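Local coordinates for protein probable acrylyl-CoA reductase AcuI (Escherichia coli, PDB 1O89) that probably catalyses the NADPH-dependent reduction of acrylyl-CoA to propanoyl-CoA and assembles as a homodimer, at residues Pro293-Arg296 / Ala297-Trp300; Trp109-Gly112 / Glu113-Gly117; Glu309-Tyr312 / Thr313-Ala316; Ser93-Pro96 / Arg97-Ala100; Asp138-Lys141 / Ala142-Gly146. One frame throughout, in Å; residues are numbered along the deposited sequence.

Contact 1 of 5, residues Pro293-Arg296 / Ala297-Trp300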
loop_
_atom_site.group_PDB
_atom_site.type_symbol
_atom_site.label_atom_id
_atom_site.label_comp_id
_atom_site.label_asym_id
_atom_site.label_seq_id
_atom_site.Cartn_x
_atom_site.Cartn_y
_atom_site.Cartn_z
ATOM N N PRO A 293 7.942 14.744 12.859
ATOM C CA PRO A 293 8.524 16.068 12.557
ATOM C C PRO A 293 9.427 16.142 11.311
ATOM O O PRO A 293 9.393 17.154 10.619
ATOM C CB PRO A 293 9.346 16.408 13.817
ATOM C CG PRO A 293 8.842 15.524 14.896
ATOM C CD PRO A 293 8.171 14.341 14.261
ATOM N N GLU A 294 10.226 15.111 11.050
ATOM C CA GLU A 294 11.174 15.133 9.935
ATOM C C GLU A 294 10.413 15.161 8.608
ATOM O O GLU A 294 10.576 16.079 7.812
ATOM C CB GLU A 294 12.118 13.923 10.001
ATOM C CG GLU A 294 13.221 13.940 8.950
ATOM C CD GLU A 294 14.243 12.828 9.131
ATOM O OE1 GLU A 294 14.911 12.783 10.193
ATOM O OE2 GLU A 294 14.394 12.003 8.200
ATOM N N ARG A 295 9.555 14.163 8.406
ATOM C CA ARG A 295 8.663 14.089 7.247
ATOM C C ARG A 295 7.841 15.375 7.064
ATOM O O ARG A 295 7.615 15.840 5.946
ATOM C CB ARG A 295 7.705 12.901 7.420
ATOM C CG ARG A 295 7.657 11.956 6.243
ATOM C CD ARG A 295 7.149 12.591 4.993
ATOM N NE ARG A 295 6.579 11.631 4.052
ATOM C CZ ARG A 295 7.263 10.969 3.120
ATOM N NH1 ARG A 295 8.578 11.109 2.994
ATOM N NH2 ARG A 295 6.630 10.154 2.304
ATOM N N ARG A 296 7.407 15.938 8.186
ATOM C CA ARG A 296 6.510 17.081 8.212
ATOM C C ARG A 296 7.214 18.321 7.699
ATOM O O ARG A 296 6.678 19.027 6.853
ATOM C CB ARG A 296 6.036 17.306 9.653
ATOM C CG ARG A 296 5.017 18.390 9.860
ATOM C CD ARG A 296 4.522 18.467 11.291
ATOM N NE ARG A 296 3.734 17.302 11.692
ATOM C CZ ARG A 296 2.403 17.217 11.638
ATOM N NH1 ARG A 296 1.667 18.232 11.195
ATOM N NH2 ARG A 296 1.787 16.114 12.050
ATOM N N ALA A 297 8.410 18.583 8.222
ATOM C CA ALA A 297 9.228 19.714 7.783
ATOM C C ALA A 297 9.575 19.543 6.302
ATOM O O ALA A 297 9.523 20.497 5.530
ATOM C CB ALA A 297 10.481 19.815 8.604
ATOM N N GLN A 298 9.902 18.310 5.917
ATOM C CA GLN A 298 10.221 18.008 4.537
ATOM C C GLN A 298 9.069 18.395 3.603
ATOM O O GLN A 298 9.298 18.943 2.534
ATOM C CB GLN A 298 10.586 16.539 4.400
ATOM C CG GLN A 298 10.873 16.083 2.979
ATOM C CD GLN A 298 11.175 14.593 2.891
ATOM O OE1 GLN A 298 11.677 14.124 1.865
ATOM N NE2 GLN A 298 10.883 13.850 3.962
ATOM N N ALA A 299 7.835 18.144 4.024
ATOM C CA ALA A 299 6.678 18.424 3.191
ATOM C C ALA A 299 6.460 19.910 3.029
ATOM O O ALA A 299 6.044 20.351 1.952
ATOM C CB ALA A 299 5.408 17.778 3.755
ATOM N N TRP A 300 6.692 20.671 4.092
ATOM C CA TRP A 300 6.498 22.112 4.025
ATOM C C TRP A 300 7.533 22.740 3.109
ATOM O O TRP A 300 7.219 23.684 2.398
ATOM C CB TRP A 300 6.521 22.771 5.413
ATOM C CG TRP A 300 5.200 22.640 6.104
ATOM C CD1 TRP A 300 4.887 21.771 7.096
ATOM C CD2 TRP A 300 3.999 23.365 5.810
ATOM N NE1 TRP A 300 3.572 21.914 7.457
ATOM C CE2 TRP A 300 2.999 22.884 6.680
ATOM C CE3 TRP A 300 3.673 24.397 4.915
ATOM C CZ2 TRP A 300 1.702 23.387 6.685
ATOM C CZ3 TRP A 300 2.386 24.896 4.914
ATOM C CH2 TRP A 300 1.409 24.391 5.800
HETATM O O HOH W 1 2.250 20.807 9.941
#
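Arg296 and Trp300, one helical turn apart, carry the polar side-chain part of this contact through a single water. Arg296 NH1 donates to water 1 over 2.9 Å and Trp300 NE1 donates to the same oxygen over 3.0 Å, so the water accepts from both. It lies in the plane of each flat group, at its edge. Arg296 sends CG anti to its backbone N (chi1 -176°) and then bends at chi3, which carries the guanidinium along the helix flank on which the indole lies. At the stem side of the guanidinium, NE donates to Thr291 O in the residues before the helix.

Packing and close approaches come next. Beside the water bridge, Trp300 CD1 rests 3.3 Å from Arg296 O, and beyond the segments the indole meets Phe150 with the ring planes about 20° apart. On another flank Gln298 NE2 approaches the edge of the Arg295 guanidinium, 3.7 Å from NH1, with the two planes 76° apart. The main partner of that guanidinium is Asp161, which forms a salt bridge with NH2.

The backbone supplies four bonds from residue i+4 to residue i. Ala297 N to Pro293 O, at 3.0 Å, is the first, and Trp300 N to Arg296 O, at 3.2 Å, the last. The pattern is that of the opening turns of an alpha-helix, here helix 293-306, with a water-bridged i, i+4 Arg-Trp pair on the flank facing strands 103-107 and 131-132.

Contact 2 of 5, residues Trp109-Gly112 / Glu113-Gly117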
loop_
_atom_site.group_PDB
_atom_site.type_symbol
_atom_site.label_atom_id
_atom_site.label_comp_id
_atom_site.label_asym_id
_atom_site.label_seq_id
_atom_site.Cartn_x
_atom_site.Cartn_y
_atom_site.Cartn_z
ATOM N N TRP A 109 -2.157 17.023 14.971
ATOM C CA TRP A 109 -1.809 16.557 16.321
ATOM C C TRP A 109 -2.996 16.478 17.289
ATOM O O TRP A 109 -2.806 16.236 18.464
ATOM C CB TRP A 109 -0.665 17.379 16.922
ATOM C CG TRP A 109 0.636 17.262 16.178
ATOM C CD1 TRP A 109 1.246 18.234 15.456
ATOM C CD2 TRP A 109 1.489 16.119 16.102
ATOM N NE1 TRP A 109 2.424 17.772 14.925
ATOM C CE2 TRP A 109 2.600 16.474 15.309
ATOM C CE3 TRP A 109 1.442 14.832 16.640
ATOM C CZ2 TRP A 109 3.637 15.596 15.040
ATOM C CZ3 TRP A 109 2.475 13.949 16.359
ATOM C CH2 TRP A 109 3.555 14.337 15.570
ATOM N N GLY A 110 -4.217 16.599 16.771
ATOM C CA GLY A 110 -5.423 16.646 17.586
ATOM C C GLY A 110 -5.796 18.074 17.996
ATOM O O GLY A 110 -6.833 18.299 18.623
ATOM N N VAL A 111 -4.952 19.038 17.641
ATOM C CA VAL A 111 -5.211 20.440 17.927
ATOM C C VAL A 111 -6.485 20.870 17.201
ATOM O O VAL A 111 -6.707 20.523 16.042
ATOM C CB VAL A 111 -4.001 21.323 17.524
ATOM C CG1 VAL A 111 -4.271 22.784 17.793
ATOM C CG2 VAL A 111 -2.739 20.879 18.280
ATOM N N GLY A 112 -7.325 21.635 17.889
ATOM C CA GLY A 112 -8.647 21.962 17.381
ATOM C C GLY A 112 -9.706 20.883 17.531
ATOM O O GLY A 112 -10.869 21.142 17.230
ATOM N N GLU A 113 -9.321 19.700 18.005
ATOM C CA GLU A 113 -10.234 18.572 18.160
ATOM C C GLU A 113 -10.318 18.111 19.614
ATOM O O GLU A 113 -11.388 18.167 20.218
ATOM C CB GLU A 113 -9.816 17.393 17.272
ATOM C CG GLU A 113 -9.717 17.738 15.796
ATOM C CD GLU A 113 -9.289 16.551 14.957
ATOM O OE1 GLU A 113 -10.167 15.747 14.557
ATOM O OE2 GLU A 113 -8.073 16.409 14.715
ATOM N N ASN A 114 -9.204 17.638 20.166
ATOM C CA ASN A 114 -9.156 17.269 21.575
ATOM C C ASN A 114 -8.140 18.085 22.376
ATOM O O ASN A 114 -7.859 17.782 23.539
ATOM C CB ASN A 114 -8.927 15.758 21.732
ATOM C CG ASN A 114 -7.620 15.286 21.121
ATOM O OD1 ASN A 114 -6.681 16.062 20.921
ATOM N ND2 ASN A 114 -7.550 13.993 20.834
ATOM N N HIS A 115 -7.627 19.145 21.755
ATOM C CA HIS A 115 -6.677 20.035 22.391
ATOM C C HIS A 115 -6.945 21.443 21.852
ATOM O O HIS A 115 -7.009 21.621 20.651
ATOM C CB HIS A 115 -5.247 19.554 22.089
ATOM C CG HIS A 115 -4.173 20.424 22.663
ATOM N ND1 HIS A 115 -3.320 19.996 23.654
ATOM C CD2 HIS A 115 -3.804 21.696 22.376
ATOM C CE1 HIS A 115 -2.481 20.969 23.964
ATOM N NE2 HIS A 115 -2.747 22.009 23.195
ATOM N N TRP A 116 -7.118 22.426 22.729
ATOM C CA TRP A 116 -7.479 23.787 22.327
ATOM C C TRP A 116 -6.581 24.288 21.208
ATOM O O TRP A 116 -5.369 24.287 21.336
ATOM C CB TRP A 116 -7.413 24.766 23.507
ATOM C CG TRP A 116 -8.568 24.677 24.471
ATOM C CD1 TRP A 116 -9.560 23.731 24.501
ATOM C CD2 TRP A 116 -8.845 25.570 25.548
ATOM N NE1 TRP A 116 -10.433 23.984 25.531
ATOM C CE2 TRP A 116 -10.021 25.115 26.187
ATOM C CE3 TRP A 116 -8.216 26.719 26.048
ATOM C CZ2 TRP A 116 -10.574 25.765 27.295
ATOM C CZ3 TRP A 116 -8.777 27.371 27.142
ATOM C CH2 TRP A 116 -9.943 26.886 27.752
ATOM N N GLY A 117 -7.195 24.768 20.136
ATOM C CA GLY A 117 -6.485 25.060 18.912
ATOM C C GLY A 117 -6.478 26.502 18.492
ATOM O O GLY A 117 -6.384 27.397 19.320
HETATM O O HOH W 2 -5.769 17.979 14.793
#
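Gly110, Gly112 and Glu113 bury the most surface where this loop folds back on itself. Gly110 O is gripped by two backbone donors. Asn114 N comes in the carbonyl plane at 2.9 Å, while Glu113 N, at the same 2.9 Å, stands above it, 41° out. His115 N adds a weak third bond. With phi at 90°, Gly110 takes a conformation that a side chain would jam against the preceding carbonyl, and the carbonyl of Gly110 is thereby turned into the bend.

Gly112, also at positive phi, donates its N to His115 O over 2.8 Å. This bond closes a single beta bridge between Val111 and His115, supported by a CA-H...O contact from Val111 CA to the same oxygen. Beside it Val111 CG1 packs tightly on Gly117 CA, 3.4 Å away, and a side chain on Gly117 would collide with Gly112 N and crowd Val111 CG1.

Glu113 holds the bend by its stem and its tip. CB lies 3.4 Å from Gly110 O, and the extended chain carries the carboxylate past Gly110 to water 2, which donates to OE2 at 2.8 Å and to Val111 O at 3.0 Å. OE2 also forms a salt bridge with Lys63.

The loop leaves strand 103-107 and leads to strand 122-125. Glu113 ties it to helix 62-69 through Lys63, His115 NE2 bonds to Arg124 O of strand 122-125, and Trp109 stacks on Trp129.

Contact 3 of 5, residues Glu309-Tyr312 / Thr313-Ala316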
loop_
_atom_site.group_PDB
_atom_site.type_symbol
_atom_site.label_atom_id
_atom_site.label_comp_id
_atom_site.label_asym_id
_atom_site.label_seq_id
_atom_site.Cartn_x
_atom_site.Cartn_y
_atom_site.Cartn_z
ATOM N N GLU A 309 3.014 30.297 -7.946
ATOM C CA GLU A 309 2.638 31.593 -7.359
ATOM C C GLU A 309 1.141 31.878 -7.489
ATOM O O GLU A 309 0.533 32.444 -6.571
ATOM C CB GLU A 309 3.456 32.742 -7.966
ATOM C CG GLU A 309 4.925 32.771 -7.536
ATOM C CD GLU A 309 5.126 32.589 -6.033
ATOM O OE1 GLU A 309 5.093 33.602 -5.296
ATOM O OE2 GLU A 309 5.320 31.431 -5.587
ATOM N N SER A 310 0.549 31.461 -8.607
ATOM C CA SER A 310 -0.887 31.639 -8.850
ATOM C C SER A 310 -1.770 30.947 -7.807
ATOM O O SER A 310 -2.945 31.292 -7.649
ATOM C CB SER A 310 -1.258 31.131 -10.250
ATOM O OG SER A 310 -0.888 29.770 -10.418
ATOM N N PHE A 311 -1.202 29.972 -7.103
ATOM C CA PHE A 311 -1.910 29.291 -6.037
ATOM C C PHE A 311 -2.152 30.197 -4.809
ATOM O O PHE A 311 -3.202 30.092 -4.161
ATOM C CB PHE A 311 -1.130 28.040 -5.629
ATOM C CG PHE A 311 -1.760 27.285 -4.509
ATOM C CD1 PHE A 311 -2.796 26.392 -4.753
ATOM C CD2 PHE A 311 -1.332 27.479 -3.206
ATOM C CE1 PHE A 311 -3.388 25.693 -3.707
ATOM C CE2 PHE A 311 -1.914 26.786 -2.160
ATOM C CZ PHE A 311 -2.940 25.890 -2.411
ATOM N N TYR A 312 -1.182 31.062 -4.488
ATOM C CA TYR A 312 -1.258 31.939 -3.307
ATOM C C TYR A 312 -2.142 33.162 -3.520
ATOM O O TYR A 312 -2.752 33.653 -2.563
ATOM C CB TYR A 312 0.138 32.433 -2.883
ATOM C CG TYR A 312 1.109 31.353 -2.459
ATOM C CD1 TYR A 312 1.110 30.856 -1.157
ATOM C CD2 TYR A 312 2.038 30.843 -3.357
ATOM C CE1 TYR A 312 2.009 29.859 -0.765
ATOM C CE2 TYR A 312 2.935 29.858 -2.982
ATOM C CZ TYR A 312 2.919 29.365 -1.684
ATOM O OH TYR A 312 3.800 28.379 -1.301
ATOM N N THR A 313 -2.197 33.671 -4.756
ATOM C CA THR A 313 -2.981 34.877 -5.057
ATOM C C THR A 313 -4.486 34.613 -5.119
ATOM O O THR A 313 -5.258 35.554 -5.288
ATOM C CB THR A 313 -2.517 35.595 -6.402
ATOM O OG1 THR A 313 -2.810 34.767 -7.604
ATOM C CG2 THR A 313 -1.000 35.794 -6.413
ATOM N N GLN A 314 -4.910 33.353 -4.994
ATOM C CA GLN A 314 -6.340 33.026 -5.001
ATOM C C GLN A 314 -7.066 33.828 -3.917
ATOM O O GLN A 314 -6.533 34.043 -2.831
ATOM C CB GLN A 314 -6.579 31.520 -4.796
ATOM C CG GLN A 314 -5.988 30.632 -5.911
ATOM C CD GLN A 314 -6.781 29.352 -6.174
ATOM O OE1 GLN A 314 -6.741 28.405 -5.375
ATOM N NE2 GLN A 314 -7.480 29.310 -7.314
ATOM N N ALA A 315 -8.274 34.281 -4.237
ATOM C CA ALA A 315 -9.104 35.032 -3.301
ATOM C C ALA A 315 -9.440 34.199 -2.063
ATOM O O ALA A 315 -9.976 33.103 -2.180
ATOM C CB ALA A 315 -10.376 35.470 -3.977
ATOM N N ALA A 316 -9.102 34.727 -0.890
ATOM C CA ALA A 316 -9.460 34.136 0.392
ATOM C C ALA A 316 -10.358 35.071 1.196
ATOM O O ALA A 316 -10.148 36.280 1.210
ATOM C CB ALA A 316 -8.205 33.828 1.177
#
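From Glu309 to Tyr312 the backbone keeps roughly helical angles, Thr313 flattens to a psi of -5°, and at Gln314 psi swings to 141° and the chain runs out into an extended course. Tyr312 N bonds to Glu309 O at 3.0 Å, while Thr313 N is 3.5 Å from that same oxygen, so the coil is only loosely tied. Thr313 lies over the carbonyls of this turn: OG1 makes a weak, long hydrogen bond to Ser310 O at 3.5 Å, and CG2 sits 3.7 Å from Glu309 O. Its chi1 of 67° places OG1 between the backbone N and the carbonyl carbon, which directs the hydroxyl back at the turn.

This short, weakly bonded helix follows helix 293-306 and leads to strand 317-319, which pairs in parallel with strand 340-343, so the chain here passes from the dinucleotide-binding part of the medium-chain dehydrogenase fold back to its catalytic domain. Gln314 folds its aliphatic stem under the exit. CG lies 3.3 Å from Phe311 O and 3.6 Å from Ser310 O, and after the bend at chi2 OE1 arrives obliquely by the Phe311 ring, 4.5 Å from CD1. With the side chain of Gln314 cut back to that of an alanine, these two carbonyls would probably lose their methylene cover and that flank of the Phe311 ring its amide neighbour. The Phe311 ring also touches Arg339, while Tyr312 turns to helix 139-161, where its ring takes a cation-pi contact from Lys141.

Contact 4 of 5, residues Ser93-Pro96 / Arg97-Ala100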
loop_
_atom_site.group_PDB
_atom_site.type_symbol
_atom_site.label_atom_id
_atom_site.label_comp_id
_atom_site.label_asym_id
_atom_site.label_seq_id
_atom_site.Cartn_x
_atom_site.Cartn_y
_atom_site.Cartn_z
ATOM N N SER A 93 8.447 30.174 25.562
ATOM C CA SER A 93 8.915 28.822 25.275
ATOM C C SER A 93 9.878 28.289 26.336
ATOM O O SER A 93 10.824 28.967 26.707
ATOM C CB SER A 93 9.600 28.789 23.906
ATOM O OG SER A 93 9.987 27.469 23.562
ATOM N N GLU A 94 9.604 27.086 26.834
ATOM C CA GLU A 94 10.570 26.304 27.606
ATOM C C GLU A 94 11.290 25.297 26.701
ATOM O O GLU A 94 12.285 24.711 27.105
ATOM C CB GLU A 94 9.886 25.551 28.751
ATOM C CG GLU A 94 9.241 26.429 29.822
ATOM C CD GLU A 94 7.858 25.934 30.225
ATOM O OE1 GLU A 94 7.748 25.134 31.179
ATOM O OE2 GLU A 94 6.877 26.340 29.570
ATOM N N ASP A 95 10.766 25.077 25.496
ATOM C CA ASP A 95 11.431 24.240 24.496
ATOM C C ASP A 95 12.676 24.985 23.965
ATOM O O ASP A 95 12.541 26.069 23.395
ATOM C CB ASP A 95 10.457 23.926 23.348
ATOM C CG ASP A 95 10.941 22.797 22.451
ATOM O OD1 ASP A 95 12.136 22.784 22.084
ATOM O OD2 ASP A 95 10.189 21.879 22.053
ATOM N N PRO A 96 13.874 24.416 24.143
ATOM C CA PRO A 96 15.122 25.105 23.775
ATOM C C PRO A 96 15.158 25.682 22.362
ATOM O O PRO A 96 15.728 26.753 22.171
ATOM C CB PRO A 96 16.193 24.005 23.892
ATOM C CG PRO A 96 15.625 22.973 24.780
ATOM C CD PRO A 96 14.130 23.078 24.705
ATOM N N ARG A 97 14.571 24.978 21.397
ATOM C CA ARG A 97 14.694 25.354 19.985
ATOM C C ARG A 97 13.688 26.401 19.476
ATOM O O ARG A 97 13.758 26.802 18.317
ATOM C CB ARG A 97 14.676 24.105 19.090
ATOM C CG ARG A 97 13.380 23.313 19.103
ATOM C CD ARG A 97 13.558 21.842 19.497
ATOM N NE ARG A 97 12.260 21.163 19.551
ATOM C CZ ARG A 97 12.012 19.925 19.128
ATOM N NH1 ARG A 97 12.967 19.157 18.610
ATOM N NH2 ARG A 97 10.780 19.446 19.233
ATOM N N PHE A 98 12.769 26.840 20.333
ATOM C CA PHE A 98 11.852 27.932 20.000
ATOM C C PHE A 98 12.074 29.137 20.910
ATOM O O PHE A 98 12.220 28.993 22.125
ATOM C CB PHE A 98 10.396 27.469 20.084
ATOM C CG PHE A 98 10.048 26.421 19.078
ATOM C CD1 PHE A 98 9.801 26.767 17.759
ATOM C CD2 PHE A 98 9.996 25.085 19.440
ATOM C CE1 PHE A 98 9.504 25.795 16.816
ATOM C CE2 PHE A 98 9.689 24.110 18.502
ATOM C CZ PHE A 98 9.444 24.467 17.190
ATOM N N HIS A 99 12.098 30.321 20.301
ATOM C CA HIS A 99 12.342 31.571 21.009
ATOM C C HIS A 99 11.213 32.565 20.757
ATOM O O HIS A 99 10.549 32.515 19.716
ATOM C CB HIS A 99 13.687 32.176 20.575
ATOM C CG HIS A 99 13.781 32.461 19.106
ATOM N ND1 HIS A 99 14.135 31.500 18.181
ATOM C CD2 HIS A 99 13.564 33.599 18.401
ATOM C CE1 HIS A 99 14.128 32.033 16.970
ATOM N NE2 HIS A 99 13.782 33.304 17.077
ATOM N N ALA A 100 11.009 33.467 21.716
ATOM C CA ALA A 100 10.024 34.538 21.597
ATOM C C ALA A 100 10.212 35.347 20.308
ATOM O O ALA A 100 11.333 35.733 19.971
ATOM C CB ALA A 100 10.113 35.461 22.809
#
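Asp95 sets CG opposite its backbone N (chi1 -166°), which carries the carboxylate forward over the turn, and Arg97 meets it by setting CG between its own backbone N and carbonyl carbon (chi1 65°), then bending at chi2. Both belong to a type I beta turn from Asp95 to Phe98, on the connection joining antiparallel strands 85-93 and 103-107 of the GroES-like domain. The two charged groups form a salt bridge, Asp95 OD1 to Arg97 NE at 3.0 Å, with a weak bond from NE to OD2 beside it. Their planes are nearly parallel, 12° apart, but OD1 comes obliquely to the guanidinium. OD1 also accepts weakly from Arg97 N at 3.3 Å, which makes a weak Asx turn inside the beta turn. Arg97 NH2 reaches on to Asp128 in a second salt bridge, so the guanidinium spans two acids.

Phe98 meets the same carboxylate with its ring edge: CD2 is 3.9 Å from Asp95 CG, with carboxylate and ring almost perpendicular. Replacing Asp95 with a leucine would probably leave Arg97 with one acid fewer and its backbone N without the weak side-chain acceptor, so that the arginine stem could turn more freely.

The Asp95 carbonyl serves two donors. Phe98 N, the turn bond, comes from above its plane at 3.2 Å, whereas Ser93 OG donates in that plane, onto a lone pair, at 2.9 Å.

Contact 5 of 5, residues Asp138-Lys141 / Ala142-Gly146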
loop_
_atom_site.group_PDB
_atom_site.type_symbol
_atom_site.label_atom_id
_atom_site.label_comp_id
_atom_site.label_asym_id
_atom_site.label_seq_id
_atom_site.Cartn_x
_atom_site.Cartn_y
_atom_site.Cartn_z
ATOM N N ASP A 138 4.903 32.801 4.874
ATOM C CA ASP A 138 4.488 33.531 6.081
ATOM C C ASP A 138 3.199 32.921 6.663
ATOM O O ASP A 138 2.660 31.940 6.135
ATOM C CB ASP A 138 4.353 35.044 5.796
ATOM C CG ASP A 138 3.252 35.375 4.780
ATOM O OD1 ASP A 138 2.253 34.636 4.688
ATOM O OD2 ASP A 138 3.282 36.382 4.039
ATOM N N ALA A 139 2.728 33.490 7.771
ATOM C CA ALA A 139 1.548 32.991 8.479
ATOM C C ALA A 139 0.309 32.883 7.573
ATOM O O ALA A 139 -0.360 31.869 7.546
ATOM C CB ALA A 139 1.255 33.914 9.678
ATOM N N ARG A 140 0.019 33.932 6.811
ATOM C CA ARG A 140 -1.163 33.932 5.956
ATOM C C ARG A 140 -1.069 32.853 4.878
ATOM O O ARG A 140 -1.992 32.073 4.705
ATOM C CB ARG A 140 -1.370 35.307 5.310
ATOM C CG ARG A 140 -2.733 35.510 4.669
ATOM C CD ARG A 140 -3.017 36.970 4.293
ATOM N NE ARG A 140 -4.357 37.135 3.750
ATOM C CZ ARG A 140 -4.708 36.872 2.486
ATOM N NH1 ARG A 140 -3.828 36.407 1.597
ATOM N NH2 ARG A 140 -5.963 37.074 2.104
ATOM N N LYS A 141 0.047 32.821 4.158
ATOM C CA LYS A 141 0.264 31.829 3.112
ATOM C C LYS A 141 0.190 30.419 3.689
ATOM O O LYS A 141 -0.386 29.528 3.077
ATOM C CB LYS A 141 1.627 32.030 2.432
ATOM C CG LYS A 141 1.749 33.302 1.611
ATOM C CD LYS A 141 3.141 33.423 0.989
ATOM C CE LYS A 141 3.248 34.615 0.041
ATOM N NZ LYS A 141 4.309 34.412 -1.008
ATOM N N ALA A 142 0.761 30.222 4.869
ATOM C CA ALA A 142 0.762 28.903 5.495
ATOM C C ALA A 142 -0.659 28.431 5.776
ATOM O O ALA A 142 -0.963 27.267 5.631
ATOM C CB ALA A 142 1.580 28.905 6.778
ATOM N N MET A 143 -1.537 29.334 6.170
ATOM C CA MET A 143 -2.915 28.946 6.435
ATOM C C MET A 143 -3.729 28.785 5.167
ATOM O O MET A 143 -4.690 28.040 5.171
ATOM C CB MET A 143 -3.576 29.941 7.382
ATOM C CG MET A 143 -2.914 29.953 8.743
ATOM S SD MET A 143 -3.090 28.354 9.539
ATOM C CE MET A 143 -1.551 27.597 9.250
ATOM N N ILE A 144 -3.363 29.495 4.100
ATOM C CA ILE A 144 -3.954 29.264 2.790
ATOM C C ILE A 144 -3.670 27.819 2.354
ATOM O O ILE A 144 -4.584 27.117 1.927
ATOM C CB ILE A 144 -3.411 30.261 1.747
ATOM C CG1 ILE A 144 -4.000 31.653 1.987
ATOM C CG2 ILE A 144 -3.730 29.785 0.294
ATOM C CD1 ILE A 144 -3.278 32.745 1.249
ATOM N N ILE A 145 -2.416 27.383 2.494
ATOM C CA ILE A 145 -2.016 26.013 2.152
ATOM C C ILE A 145 -2.813 25.058 3.033
ATOM O O ILE A 145 -3.593 24.240 2.539
ATOM C CB ILE A 145 -0.481 25.783 2.367
ATOM C CG1 ILE A 145 0.356 26.634 1.410
ATOM C CG2 ILE A 145 -0.110 24.325 2.163
ATOM C CD1 ILE A 145 1.834 26.726 1.839
ATOM N N GLY A 146 -2.585 25.177 4.332
ATOM C CA GLY A 146 -3.345 24.455 5.335
ATOM C C GLY A 146 -3.031 22.965 5.438
ATOM O O GLY A 146 -2.109 22.457 4.796
#
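Ile144 lies against the turn of helix formed by Arg140 and Lys141, and each atom on the way from CB to its tip finds a partner there. CB sits 3.4 Å from Lys141 O. CG1, anti to the carbonyl carbon (chi1 -73°), is swung back down the helix and comes within 3.4 Å of Arg140 O. CD1 carries the chain onward and ends 3.7 Å from Arg140 NH1, meeting the guanidinium obliquely. Arg140 gets there with a stem extended from CG to NE, and its charge is taken up by a salt bridge from NE to Glu318, so the methyl touches an already engaged group. Ile144 also packs on Leu341 of strand 340-343.

Ile145 behaves alike, with CG1 3.4 Å from Lys141 O; Met143 differs, passing CG by Ala139 O and packing on Trp57. Underneath, the backbone bonds run from i+4 to i, Ile144 N to Arg140 O among them.

Asp138 begins the series. Its chi1 of 64° lets OD1 reach Lys141 N, which donates to it at 2.9 Å in an almost straight bond, 174° at the hydrogen. Ala142 N bonds to Asp138 O, also at 2.9 Å. One residue thus serves two amides of the first turn, and its negative charge would be expected to favour the positive end of the helix dipole. This is the classic N-cap of an alpha-helix, here opening helix 139-161.

How the contacts relate
Helix 139-161 joins three of the sites. Trp300 of contact 1 packs on contact 5, CZ3 lying 3.6 Å from Ile145 CD1, and Tyr312 of contact 3 covers contact 5 from another direction, its CD1 3.7 Å from Lys141 CG. Contact 1 also reaches contact 2, where Arg296 CZ lies 3.3 Å from Trp109 NE1 and links helix 293-306 to the loop after strand 103-107. Both approach the cofactor site: the side chains of Arg296 and Glu113 are about 6 and 8 Å from that of Ser288, which binds NADP(+). Contact 4 touches none of the others and lies away from the cofactor residues, about 6 Å from contact 1 at the nearest atoms.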